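Electron transfer flavoprotein, alpha subunit (Thermotoga maritima, PDB 7KOE) probably relays electrons between redox enzymes as the FAD-binding alpha subunit of an electron transfer flavoprotein. Local coordinates at residues B[8-13]-B[97-102]; B[43-48]-B[65-70]. All blocks are in the same frame, centred on the assembly; numbering follows the deposited sequence.

Contact 1: B[8-13]-B[97-102]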
loop_
_atom_site.group_PDB
_atom_site.type_symbol
_atom_site.label_atom_id
_atom_site.label_comp_id
_atom_site.label_asym_id
_atom_site.label_seq_id
_atom_site.Cartn_x
_atom_site.Cartn_y
_atom_site.Cartn_z
ATOM N N PHE B 8 26.085 0.063 45.871
ATOM C CA PHE B 8 27.215 0.915 46.215
ATOM C C PHE B 8 27.076 2.278 45.558
ATOM O O PHE B 8 26.481 2.415 44.487
ATOM C CB PHE B 8 28.538 0.289 45.767
ATOM C CG PHE B 8 29.101 -0.728 46.717
ATOM C CD1 PHE B 8 28.376 -1.180 47.805
ATOM C CD2 PHE B 8 30.372 -1.233 46.511
ATOM C CE1 PHE B 8 28.909 -2.119 48.664
ATOM C CE2 PHE B 8 30.913 -2.167 47.367
ATOM C CZ PHE B 8 30.181 -2.611 48.444
ATOM N N VAL B 9 27.634 3.291 46.213
ATOM C CA VAL B 9 27.771 4.632 45.657
ATOM C C VAL B 9 29.155 5.132 46.039
ATOM O O VAL B 9 29.495 5.169 47.224
ATOM C CB VAL B 9 26.691 5.605 46.175
ATOM C CG1 VAL B 9 27.076 7.040 45.876
ATOM C CG2 VAL B 9 25.335 5.305 45.571
ATOM N N LEU B 10 29.960 5.498 45.048
ATOM C CA LEU B 10 31.289 6.026 45.316
ATOM C C LEU B 10 31.195 7.514 45.620
ATOM O O LEU B 10 30.428 8.243 44.987
ATOM C CB LEU B 10 32.218 5.788 44.126
ATOM C CG LEU B 10 33.729 5.726 44.363
ATOM C CD1 LEU B 10 34.337 4.824 43.325
ATOM C CD2 LEU B 10 34.398 7.088 44.303
ATOM N N ILE B 11 31.982 7.958 46.596
ATOM C CA ILE B 11 32.027 9.357 46.999
ATOM C C ILE B 11 33.299 9.969 46.430
ATOM O O ILE B 11 34.410 9.567 46.794
ATOM C CB ILE B 11 31.961 9.528 48.526
ATOM C CG1 ILE B 11 30.583 9.138 49.069
ATOM C CG2 ILE B 11 32.264 10.965 48.918
ATOM C CD1 ILE B 11 30.467 7.717 49.572
ATOM N N GLU B 12 33.132 10.930 45.528
ATOM C CA GLU B 12 34.251 11.645 44.925
ATOM C C GLU B 12 34.589 12.833 45.812
ATOM O O GLU B 12 33.824 13.798 45.875
ATOM C CB GLU B 12 33.893 12.108 43.514
ATOM C CG GLU B 12 33.642 10.997 42.504
ATOM C CD GLU B 12 34.908 10.279 42.075
ATOM O OE1 GLU B 12 34.797 9.155 41.544
ATOM O OE2 GLU B 12 36.010 10.845 42.236
ATOM N N HIS B 13 35.726 12.773 46.494
ATOM C CA HIS B 13 36.163 13.857 47.360
ATOM C C HIS B 13 37.395 14.529 46.773
ATOM O O HIS B 13 38.264 13.866 46.198
ATOM C CB HIS B 13 36.459 13.354 48.773
ATOM C CG HIS B 13 37.551 12.336 48.836
ATOM N ND1 HIS B 13 38.879 12.678 48.967
ATOM C CD2 HIS B 13 37.514 10.985 48.785
ATOM C CE1 HIS B 13 39.614 11.582 48.990
ATOM N NE2 HIS B 13 38.809 10.541 48.883
ATOM N N PHE B 97 26.738 -0.662 41.460
ATOM C CA PHE B 97 27.821 0.272 41.733
ATOM C C PHE B 97 27.497 1.567 41.004
ATOM O O PHE B 97 27.150 1.537 39.821
ATOM C CB PHE B 97 29.157 -0.293 41.258
ATOM C CG PHE B 97 30.339 0.210 42.022
ATOM C CD1 PHE B 97 30.981 -0.600 42.933
ATOM C CD2 PHE B 97 30.796 1.500 41.847
ATOM C CE1 PHE B 97 32.074 -0.135 43.635
ATOM C CE2 PHE B 97 31.881 1.964 42.554
ATOM C CZ PHE B 97 32.518 1.147 43.444
ATOM N N LEU B 98 27.600 2.694 41.699
ATOM C CA LEU B 98 27.283 3.993 41.121
ATOM C C LEU B 98 28.445 4.948 41.347
ATOM O O LEU B 98 28.814 5.218 42.492
ATOM C CB LEU B 98 26.005 4.572 41.724
ATOM C CG LEU B 98 24.672 3.919 41.368
ATOM C CD1 LEU B 98 23.530 4.814 41.796
ATOM C CD2 LEU B 98 24.588 3.640 39.888
ATOM N N ILE B 99 29.022 5.448 40.257
ATOM C CA ILE B 99 30.010 6.518 40.297
ATOM C C ILE B 99 29.451 7.680 39.491
ATOM O O ILE B 99 28.692 7.478 38.540
ATOM C CB ILE B 99 31.382 6.067 39.747
ATOM C CG1 ILE B 99 31.721 4.666 40.238
ATOM C CG2 ILE B 99 32.486 7.012 40.182
ATOM C CD1 ILE B 99 33.012 4.115 39.707
ATOM N N GLY B 100 29.776 8.902 39.900
ATOM C CA GLY B 100 29.402 10.054 39.109
ATOM C C GLY B 100 30.222 10.156 37.839
ATOM O O GLY B 100 31.339 9.647 37.744
ATOM N N ALA B 101 29.664 10.829 36.836
ATOM C CA ALA B 101 30.381 10.998 35.571
ATOM C C ALA B 101 31.233 12.256 35.568
ATOM O O ALA B 101 31.159 13.096 34.674
ATOM C CB ALA B 101 29.416 10.991 34.394
ATOM N N THR B 102 32.059 12.384 36.595
ATOM C CA THR B 102 33.182 13.291 36.537
ATOM C C THR B 102 34.281 12.658 35.689
ATOM O O THR B 102 34.216 11.481 35.327
ATOM C CB THR B 102 33.675 13.607 37.947
ATOM O OG1 THR B 102 34.422 12.497 38.455
ATOM C CG2 THR B 102 32.504 13.876 38.866
#
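The carbonyl oxygen Leu-98 O is gripped twice by residues 9 and 10: Leu-10 N donates an almost straight hydrogen bond to it (2.8 Å, 171° at the hydrogen), and Val-9 CA adds a CA-H...O contact. The reverse bond, from Leu-98 N to Phe-8 O, is bent and weak. Phe-8 and Phe-97 leave the same face of the sheet. Phe-97 CG lies anti to its backbone N (chi1 -152°), and one face of the ring receives Phe-8 CB near the rim, 4.2 Å from the ring centroid. Phe-97 CE1 in turn meets the edge of the Phe-8 ring at CD2 (3.5 Å), the two planes crossing obliquely at 66°. Strands 6-9 and 97-100 are interior strands of the parallel sheet of the HUP-type, Rossmann-like domain, and their side chains here are buried, so large apolar residues suit both. Leu-10 CD1 reaches the edge of the Phe-97 ring at CE2 (3.8 Å) and runs beside Ile-99 CD1, under helix 103-113. An alanine in place of Phe-97 would remove the ring and would probably loosen the packing of Phe-8 and Leu-10. On the opposite face Val-9 CG2 meets Leu-98 CB at 4.0 Å, and helix 21-33 covers the valine. Glu-12, bent at chi2, lays OE1 against Ile-99 CG2 (3.4 Å).

Contact 2: B[43-48]-B[65-70]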
loop_
_atom_site.group_PDB
_atom_site.type_symbol
_atom_site.label_atom_id
_atom_site.label_comp_id
_atom_site.label_asym_id
_atom_site.label_seq_id
_atom_site.Cartn_x
_atom_site.Cartn_y
_atom_site.Cartn_z
ATOM N N GLY B 43 28.032 3.384 50.949
ATOM C CA GLY B 43 28.850 4.431 50.378
ATOM C C GLY B 43 30.315 4.086 50.509
ATOM O O GLY B 43 30.799 3.855 51.619
ATOM N N VAL B 44 31.038 4.040 49.398
ATOM C CA VAL B 44 32.456 3.702 49.406
ATOM C C VAL B 44 33.251 4.994 49.369
ATOM O O VAL B 44 33.018 5.853 48.512
ATOM C CB VAL B 44 32.825 2.791 48.225
ATOM C CG1 VAL B 44 34.189 2.173 48.452
ATOM C CG2 VAL B 44 31.781 1.714 48.057
ATOM N N LEU B 45 34.188 5.135 50.299
ATOM C CA LEU B 45 34.943 6.368 50.425
ATOM C C LEU B 45 36.382 5.995 50.735
ATOM O O LEU B 45 36.631 5.145 51.594
ATOM C CB LEU B 45 34.341 7.257 51.518
ATOM C CG LEU B 45 34.643 8.755 51.536
ATOM C CD1 LEU B 45 33.472 9.478 52.168
ATOM C CD2 LEU B 45 35.907 9.074 52.289
ATOM N N LEU B 46 37.320 6.622 50.034
ATOM C CA LEU B 46 38.725 6.245 50.089
ATOM C C LEU B 46 39.551 7.441 50.532
ATOM O O LEU B 46 39.407 8.536 49.982
ATOM C CB LEU B 46 39.213 5.738 48.729
ATOM C CG LEU B 46 38.743 4.364 48.238
ATOM C CD1 LEU B 46 37.435 4.451 47.475
ATOM C CD2 LEU B 46 39.801 3.734 47.364
ATOM N N GLY B 47 40.412 7.229 51.517
ATOM C CA GLY B 47 41.294 8.247 52.036
ATOM C C GLY B 47 41.360 8.184 53.539
ATOM O O GLY B 47 40.690 7.374 54.186
ATOM N N GLU B 48 42.187 9.053 54.112
ATOM C CA GLU B 48 42.314 9.185 55.555
ATOM C C GLU B 48 41.997 10.613 55.967
ATOM O O GLU B 48 42.400 11.567 55.296
ATOM C CB GLU B 48 43.712 8.803 56.034
ATOM C CG GLU B 48 43.916 7.310 56.171
ATOM C CD GLU B 48 43.822 6.847 57.608
ATOM O OE1 GLU B 48 43.983 5.632 57.852
ATOM O OE2 GLU B 48 43.581 7.694 58.493
ATOM N N VAL B 65 28.386 3.108 55.408
ATOM C CA VAL B 65 29.501 3.750 54.717
ATOM C C VAL B 65 30.713 2.834 54.822
ATOM O O VAL B 65 31.112 2.452 55.925
ATOM C CB VAL B 65 29.824 5.149 55.283
ATOM C CG1 VAL B 65 31.235 5.584 54.924
ATOM C CG2 VAL B 65 28.832 6.178 54.765
ATOM N N LEU B 66 31.280 2.462 53.680
ATOM C CA LEU B 66 32.540 1.727 53.646
ATOM C C LEU B 66 33.652 2.754 53.487
ATOM O O LEU B 66 33.915 3.238 52.386
ATOM C CB LEU B 66 32.537 0.705 52.519
ATOM C CG LEU B 66 33.824 -0.071 52.264
ATOM C CD1 LEU B 66 34.278 -0.798 53.512
ATOM C CD2 LEU B 66 33.614 -1.042 51.124
ATOM N N TYR B 67 34.292 3.109 54.596
ATOM C CA TYR B 67 35.301 4.165 54.605
ATOM C C TYR B 67 36.669 3.497 54.551
ATOM O O TYR B 67 37.279 3.191 55.573
ATOM C CB TYR B 67 35.107 5.056 55.827
ATOM C CG TYR B 67 36.126 6.157 56.062
ATOM C CD1 TYR B 67 36.750 6.810 55.007
ATOM C CD2 TYR B 67 36.403 6.591 57.351
ATOM C CE1 TYR B 67 37.667 7.822 55.236
ATOM C CE2 TYR B 67 37.305 7.610 57.587
ATOM C CZ TYR B 67 37.938 8.216 56.525
ATOM O OH TYR B 67 38.841 9.226 56.756
ATOM N N VAL B 68 37.150 3.271 53.332
ATOM C CA VAL B 68 38.445 2.640 53.105
ATOM C C VAL B 68 39.544 3.639 53.443
ATOM O O VAL B 68 39.493 4.802 53.025
ATOM C CB VAL B 68 38.559 2.147 51.653
ATOM C CG1 VAL B 68 39.860 1.405 51.436
ATOM C CG2 VAL B 68 37.378 1.262 51.303
ATOM N N LYS B 69 40.536 3.190 54.202
ATOM C CA LYS B 69 41.542 4.064 54.785
ATOM C C LYS B 69 42.904 3.793 54.170
ATOM O O LYS B 69 43.421 2.676 54.279
ATOM C CB LYS B 69 41.614 3.859 56.298
ATOM C CG LYS B 69 40.276 3.638 56.938
ATOM C CD LYS B 69 39.618 4.961 57.204
ATOM C CE LYS B 69 40.373 5.756 58.257
ATOM N NZ LYS B 69 40.490 5.026 59.550
ATOM N N ASN B 70 43.482 4.819 53.547
ATOM C CA ASN B 70 44.901 4.839 53.224
ATOM C C ASN B 70 45.324 6.285 53.012
ATOM O O ASN B 70 44.506 7.139 52.662
ATOM C CB ASN B 70 45.240 4.002 51.989
ATOM C CG ASN B 70 46.663 3.505 52.015
ATOM O OD1 ASN B 70 47.414 3.815 52.936
ATOM N ND2 ASN B 70 47.040 2.717 51.018
#
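Strand 40-46, helix 51-60 and strand 65-69 form a beta-alpha-beta unit whose two parallel strands lie side by side, their axes 4.6 Å apart. Leu-66 bonds twice, its N donating to Gly-43 O and its O accepting from Leu-45 N (2.8 Å). Val-68 N gives a weak bond to Leu-45 O, and Val-68 O receives Gly-47 N at 3.0 Å. Gly-47 sits at phi 138°, psi 178°, where a CB would jam against the preceding carbonyl oxygen, so glycine fits. Towards helix 51-60, Leu-45 and Tyr-67 run alongside each other, both with CG anti to the backbone N, and Leu-45 CD2 meets Tyr-67 CD1 at 3.6 Å. Tyr-67 OH is hydrogen-bonded to Leu-50 N, while Lys-69 curls back to set CD over the centre of the tyrosine ring, 3.5 Å above its plane. Lys-69 NZ forms a salt bridge with Glu-185 and a long one, 3.9 Å, with Glu-48 OE1. Val-44, Leu-46, Leu-66 and Val-68 project from the other face, where branched apolar chains suit the burial: Leu-46 CG lies beside Val-68 CB (4.1 Å), and the Leu-46 side chain also touches helix 78-84. Such in-register parallel pairing is typical of the beta-alpha-beta crossover of Rossmann-like sheets.

Contacts 1 and 2 lie about 12 Å apart, centre to centre, in one parallel sheet of the electron transfer flavoprotein domain. Across it the strands run 97-100, 6-9, 40-46, 65-69, whereas the chain makes 6-9 first and 97-100 last, so contact 2 is nested inside the loop that contact 1 closes. The inner strands 6-9 and 40-46 join the two contacts directly: Val-9 O and Val-44 N are 2.9 Å apart, a probable hydrogen bond, and His-13 NE2 probably bonds to Leu-46 O. In contact 1 the Leu-98 side chain comes about 12 Å from a bound FAD. Together they span four consecutive strands of the seven-stranded sheet.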